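Enoyl-CoA hydratase/isomerase family protein (Bacillus anthracis, PDB 3KQF) catalyses the reversible addition of water across the double bond of 2-enoyl-CoA thioesters, as an enoyl-CoA hydratase of the crotonase family. Local coordinates at the interface of chains A and B. Residues are numbered along the deposited sequence; one frame, centred on the assembly and turned at random. Chains: chain A/B, Enoyl-CoA hydratase/isomerase family protein.

Contact 1 and contact 2 show how one helix can serve a subunit interface along much of its length. Their C-alpha centres lie about 11 Å apart, and chain A supplies both from helix 227-242, successive turns reaching first helix 150-158 and then helix 81-100 of chain B. A:Glu234 belongs to both, and the loop of chain B running from B:Ile145 to B:Gly149 passes from one to the other. The two therefore form one continuous strip. In the deposited three-subunit assembly, which agrees with the trimer that is the usual building unit of crotonase hexamers, this strip probably braces a loop of the neighbour's acyl-CoA-binding region.

Contact 1: the interface of chains A and B. Residues chain A 227, 230-231, 234; chain B 149, 152-153, 156.
A:Leu231 settles its CD2 methyl on the bare CA of B:Gly149, 3.5 Å away, at the apolar centre, while its CD1 meets NH2 of B:Arg153, whose extended side chain crosses the leucine at about a right angle. A:Leu227, one turn earlier on helix 227-242, completes the centre against helix 150-158 of chain B. It and B:Gln152 run antiparallel, side by side, CD1 of the leucine lying 3.9 Å from CB of the glutamine. The same methyl rests over one face of the B:Arg156 guanidinium, toward its rim. With CG of A:Leu227 anti to the backbone N (chi1 177°), the isobutyl group is carried into the groove between these two residues. Between the leucines, the lack of a side chain at A:Gly230 admits the amide end of B:Gln152, OE1 coming within 3.4 Å of the glycine CA. B:Gln152 bends at chi2 and is tied back to its own helix: NH1 of B:Arg156 donates to its OE1 at 3.0 Å and to its backbone O at 3.1 Å, which should restrict the amide's rotation. At the polar rim A:Glu234 accepts the backbone N-H of B:Gly149 through the syn lone pair of carboxylate OE2 (2.7 Å, 154° at H). The contact joins two subunits and probably helps to anchor the loop that enters the neighbour's helix 150-158.

Contact 2: the interface of chains A and B. Residues chain A 234-235, 238; chain B 84, 88, 92, 145-147.
A:Tyr238 and B:Arg92 meet with their flat groups almost perpendicular, ring and guanidinium planes 87° apart, at a subunit interface of the crotonase fold. The guanidinium edge at NH2 stands over the ring's face, near CG and CD2, with CG in the guanidinium plane 3.7 Å from NH2. The guanidinium's two faces are clasped by aliphatic groups from different chains. CG of A:Lys235 sits over one face, toward the rim and 3.5 Å from NH1, and CG1 of B:Val88, one turn earlier on helix 81-100 of chain B, lies over the centre of the other. A:Lys235 crosses the arginine obliquely, and its bend at chi3 (-53°) brings CE alongside CD of B:Arg92, while the ammonium NZ remains 5.3 Å from NH1.

Hydrogen bonding further fixes the arginine. NE donates to the backbone O of B:Gly147 at 2.6 Å in a bent bond (126° at H), so the helix residue braces its own chain's loop. A water bridges the subunits, 3.0 Å from NH2 of B:Arg92 and also bonded to the backbone O of A:Lys235; its link to NH1 is weak.

The tyrosine ring has the backbone O of B:Ile145 in its plane at the edge, 3.4 Å from CE1, while CD1 packs against CG1 of that isoleucine and CA of B:Gly147. Its phenol OH reaches toward methyls of B:Val84 and B:Val88, with CG2 of the latter 3.8 Å away. One turn earlier on the helix, A:Glu234 has the backbone O of B:Pro146 over the flat face of its carboxylate, near CD; OE2 is 4.8 Å from NE of B:Arg92, so a weak attraction may add to the packing.

Contact 1: the interface of chains A and B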
loop_
_atom_site.group_PDB
_atom_site.type_symbol
_atom_site.label_atom_id
_atom_site.label_comp_id
_atom_site.label_asym_id
_atom_site.label_seq_id
_atom_site.Cartn_x
_atom_site.Cartn_y
_atom_site.Cartn_z
ATOM N N LEU A 227 7.117 -12.125 1.732
ATOM C CA LEU A 227 6.863 -12.632 0.377
ATOM C C LEU A 227 7.267 -14.099 0.204
ATOM O O LEU A 227 6.481 -14.892 -0.290
ATOM C CB LEU A 227 7.566 -11.793 -0.673
ATOM C CG LEU A 227 7.453 -12.241 -2.135
ATOM C CD1 LEU A 227 6.023 -12.249 -2.643
ATOM C CD2 LEU A 227 8.329 -11.344 -3.011
ATOM N N GLY A 230 4.789 -16.325 1.833
ATOM C CA GLY A 230 3.549 -16.126 1.084
ATOM C C GLY A 230 3.509 -16.949 -0.197
ATOM O O GLY A 230 2.487 -17.575 -0.523
ATOM N N LEU A 231 4.637 -17.004 -0.897
ATOM C CA LEU A 231 4.729 -17.795 -2.123
ATOM C C LEU A 231 4.558 -19.295 -1.835
ATOM O O LEU A 231 3.929 -20.025 -2.619
ATOM C CB LEU A 231 6.037 -17.533 -2.855
ATOM C CG LEU A 231 6.220 -16.094 -3.390
ATOM C CD1 LEU A 231 7.679 -15.882 -3.798
ATOM C CD2 LEU A 231 5.297 -15.803 -4.514
ATOM N N GLU A 234 0.861 -19.969 -1.370
ATOM C CA GLU A 234 0.197 -20.005 -2.672
ATOM C C GLU A 234 0.425 -21.371 -3.344
ATOM O O GLU A 234 -0.482 -21.933 -3.971
ATOM C CB GLU A 234 0.767 -18.942 -3.579
ATOM C CG GLU A 234 0.015 -18.795 -4.913
ATOM C CD GLU A 234 0.727 -17.881 -5.871
ATOM O OE1 GLU A 234 0.411 -16.661 -5.910
ATOM O OE2 GLU A 234 1.680 -18.360 -6.529
ATOM N N GLY B 149 3.028 -16.593 -8.078
ATOM C CA GLY B 149 3.097 -15.383 -7.245
ATOM C C GLY B 149 2.069 -14.303 -7.404
ATOM O O GLY B 149 2.094 -13.336 -6.647
ATOM N N GLN B 152 0.307 -13.107 -4.366
ATOM C CA GLN B 152 1.205 -12.508 -3.397
ATOM C C GLN B 152 1.774 -11.150 -3.856
ATOM O O GLN B 152 1.679 -10.140 -3.133
ATOM C CB GLN B 152 2.319 -13.508 -3.096
ATOM C CG GLN B 152 1.797 -14.824 -2.528
ATOM C CD GLN B 152 0.950 -14.605 -1.294
ATOM O OE1 GLN B 152 1.391 -13.972 -0.308
ATOM N NE2 GLN B 152 -0.282 -15.108 -1.331
ATOM N N ARG B 153 2.280 -11.095 -5.084
ATOM C CA ARG B 153 2.887 -9.866 -5.603
ATOM C C ARG B 153 1.850 -8.780 -5.932
ATOM O O ARG B 153 2.107 -7.588 -5.714
ATOM C CB ARG B 153 3.806 -10.174 -6.814
ATOM C CG ARG B 153 4.993 -11.101 -6.472
ATOM C CD ARG B 153 6.084 -11.165 -7.572
ATOM N NE ARG B 153 7.198 -12.022 -7.146
ATOM C CZ ARG B 153 7.249 -13.344 -7.311
ATOM N NH1 ARG B 153 6.274 -13.986 -7.931
ATOM N NH2 ARG B 153 8.282 -14.038 -6.854
ATOM N N ARG B 156 0.619 -6.887 -2.690
ATOM C CA ARG B 156 1.775 -6.135 -2.194
ATOM C C ARG B 156 1.951 -4.845 -2.971
ATOM O O ARG B 156 2.282 -3.823 -2.390
ATOM C CB ARG B 156 3.055 -6.986 -2.212
ATOM C CG ARG B 156 3.060 -8.013 -1.084
ATOM C CD ARG B 156 4.183 -9.006 -1.147
ATOM N NE ARG B 156 4.274 -9.750 0.100
ATOM C CZ ARG B 156 3.477 -10.759 0.447
ATOM N NH1 ARG B 156 2.526 -11.171 -0.371
ATOM N NH2 ARG B 156 3.651 -11.384 1.615
#

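Contact 2: the interface of chains A and B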
loop_
_atom_site.group_PDB
_atom_site.type_symbol
_atom_site.label_atom_id
_atom_site.label_comp_id
_atom_site.label_asym_id
_atom_site.label_seq_id
_atom_site.Cartn_x
_atom_site.Cartn_y
_atom_site.Cartn_z
ATOM N N GLU A 234 0.861 -19.969 -1.370
ATOM C CA GLU A 234 0.197 -20.005 -2.672
ATOM C C GLU A 234 0.425 -21.371 -3.344
ATOM O O GLU A 234 -0.482 -21.933 -3.971
ATOM C CB GLU A 234 0.767 -18.942 -3.579
ATOM C CG GLU A 234 0.015 -18.795 -4.913
ATOM C CD GLU A 234 0.727 -17.881 -5.871
ATOM O OE1 GLU A 234 0.411 -16.661 -5.910
ATOM O OE2 GLU A 234 1.680 -18.360 -6.529
ATOM N N LYS A 235 1.657 -21.854 -3.249
ATOM C CA LYS A 235 2.063 -23.143 -3.816
ATOM C C LYS A 235 1.171 -24.247 -3.284
ATOM O O LYS A 235 0.623 -25.025 -4.061
ATOM C CB LYS A 235 3.548 -23.403 -3.496
ATOM C CG LYS A 235 4.166 -24.668 -4.099
ATOM C CD LYS A 235 5.677 -24.735 -3.778
ATOM C CE LYS A 235 6.427 -23.447 -4.187
ATOM N NZ LYS A 235 7.868 -23.444 -3.736
ATOM N N TYR A 238 -2.413 -23.870 -4.600
ATOM C CA TYR A 238 -2.513 -24.285 -6.006
ATOM C C TYR A 238 -2.710 -25.828 -6.100
ATOM O O TYR A 238 -3.419 -26.328 -6.978
ATOM C CB TYR A 238 -1.276 -23.805 -6.773
ATOM C CG TYR A 238 -1.321 -23.988 -8.278
ATOM C CD1 TYR A 238 -1.896 -23.026 -9.099
ATOM C CD2 TYR A 238 -0.743 -25.097 -8.879
ATOM C CE1 TYR A 238 -1.920 -23.182 -10.480
ATOM C CE2 TYR A 238 -0.755 -25.251 -10.260
ATOM C CZ TYR A 238 -1.348 -24.287 -11.051
ATOM O OH TYR A 238 -1.365 -24.436 -12.430
ATOM N N VAL B 84 2.386 -30.683 -15.268
ATOM C CA VAL B 84 2.010 -29.315 -14.933
ATOM C C VAL B 84 2.927 -28.790 -13.829
ATOM O O VAL B 84 3.305 -27.621 -13.842
ATOM C CB VAL B 84 0.530 -29.222 -14.472
ATOM C CG1 VAL B 84 0.190 -27.813 -14.000
ATOM C CG2 VAL B 84 -0.413 -29.648 -15.596
ATOM N N VAL B 88 5.095 -25.565 -13.980
ATOM C CA VAL B 88 4.712 -24.581 -12.981
ATOM C C VAL B 88 5.912 -24.215 -12.106
ATOM O O VAL B 88 6.131 -23.050 -11.822
ATOM C CB VAL B 88 3.559 -25.096 -12.093
ATOM C CG1 VAL B 88 3.269 -24.116 -10.982
ATOM C CG2 VAL B 88 2.304 -25.347 -12.929
ATOM N N ARG B 92 7.686 -20.463 -11.548
ATOM C CA ARG B 92 7.911 -19.881 -10.215
ATOM C C ARG B 92 9.369 -19.500 -10.019
ATOM O O ARG B 92 9.688 -18.384 -9.604
ATOM C CB ARG B 92 7.517 -20.855 -9.106
ATOM C CG ARG B 92 6.067 -21.254 -9.108
ATOM C CD ARG B 92 5.679 -21.950 -7.810
ATOM N NE ARG B 92 4.244 -22.209 -7.787
ATOM C CZ ARG B 92 3.658 -23.394 -7.753
ATOM N NH1 ARG B 92 4.370 -24.513 -7.634
ATOM N NH2 ARG B 92 2.335 -23.455 -7.739
ATOM N N ILE B 145 -5.976 -20.906 -9.685
ATOM C CA ILE B 145 -5.569 -19.653 -9.085
ATOM C C ILE B 145 -4.198 -19.319 -9.669
ATOM O O ILE B 145 -3.564 -20.190 -10.277
ATOM C CB ILE B 145 -5.466 -19.742 -7.531
ATOM C CG1 ILE B 145 -4.333 -20.696 -7.119
ATOM C CG2 ILE B 145 -6.842 -20.140 -6.911
ATOM C CD1 ILE B 145 -3.997 -20.676 -5.616
ATOM N N PRO B 146 -3.757 -18.067 -9.524
ATOM C CA PRO B 146 -2.403 -17.740 -9.986
ATOM C C PRO B 146 -1.416 -18.643 -9.269
ATOM O O PRO B 146 -1.497 -18.787 -8.050
ATOM C CB PRO B 146 -2.244 -16.274 -9.572
ATOM C CG PRO B 146 -3.637 -15.751 -9.617
ATOM C CD PRO B 146 -4.466 -16.866 -9.060
ATOM N N GLY B 147 -0.507 -19.255 -10.012
ATOM C CA GLY B 147 0.432 -20.188 -9.427
ATOM C C GLY B 147 1.895 -19.817 -9.529
ATOM O O GLY B 147 2.759 -20.669 -9.317
HETATM O O HOH W 1 2.011 -26.177 -6.483
#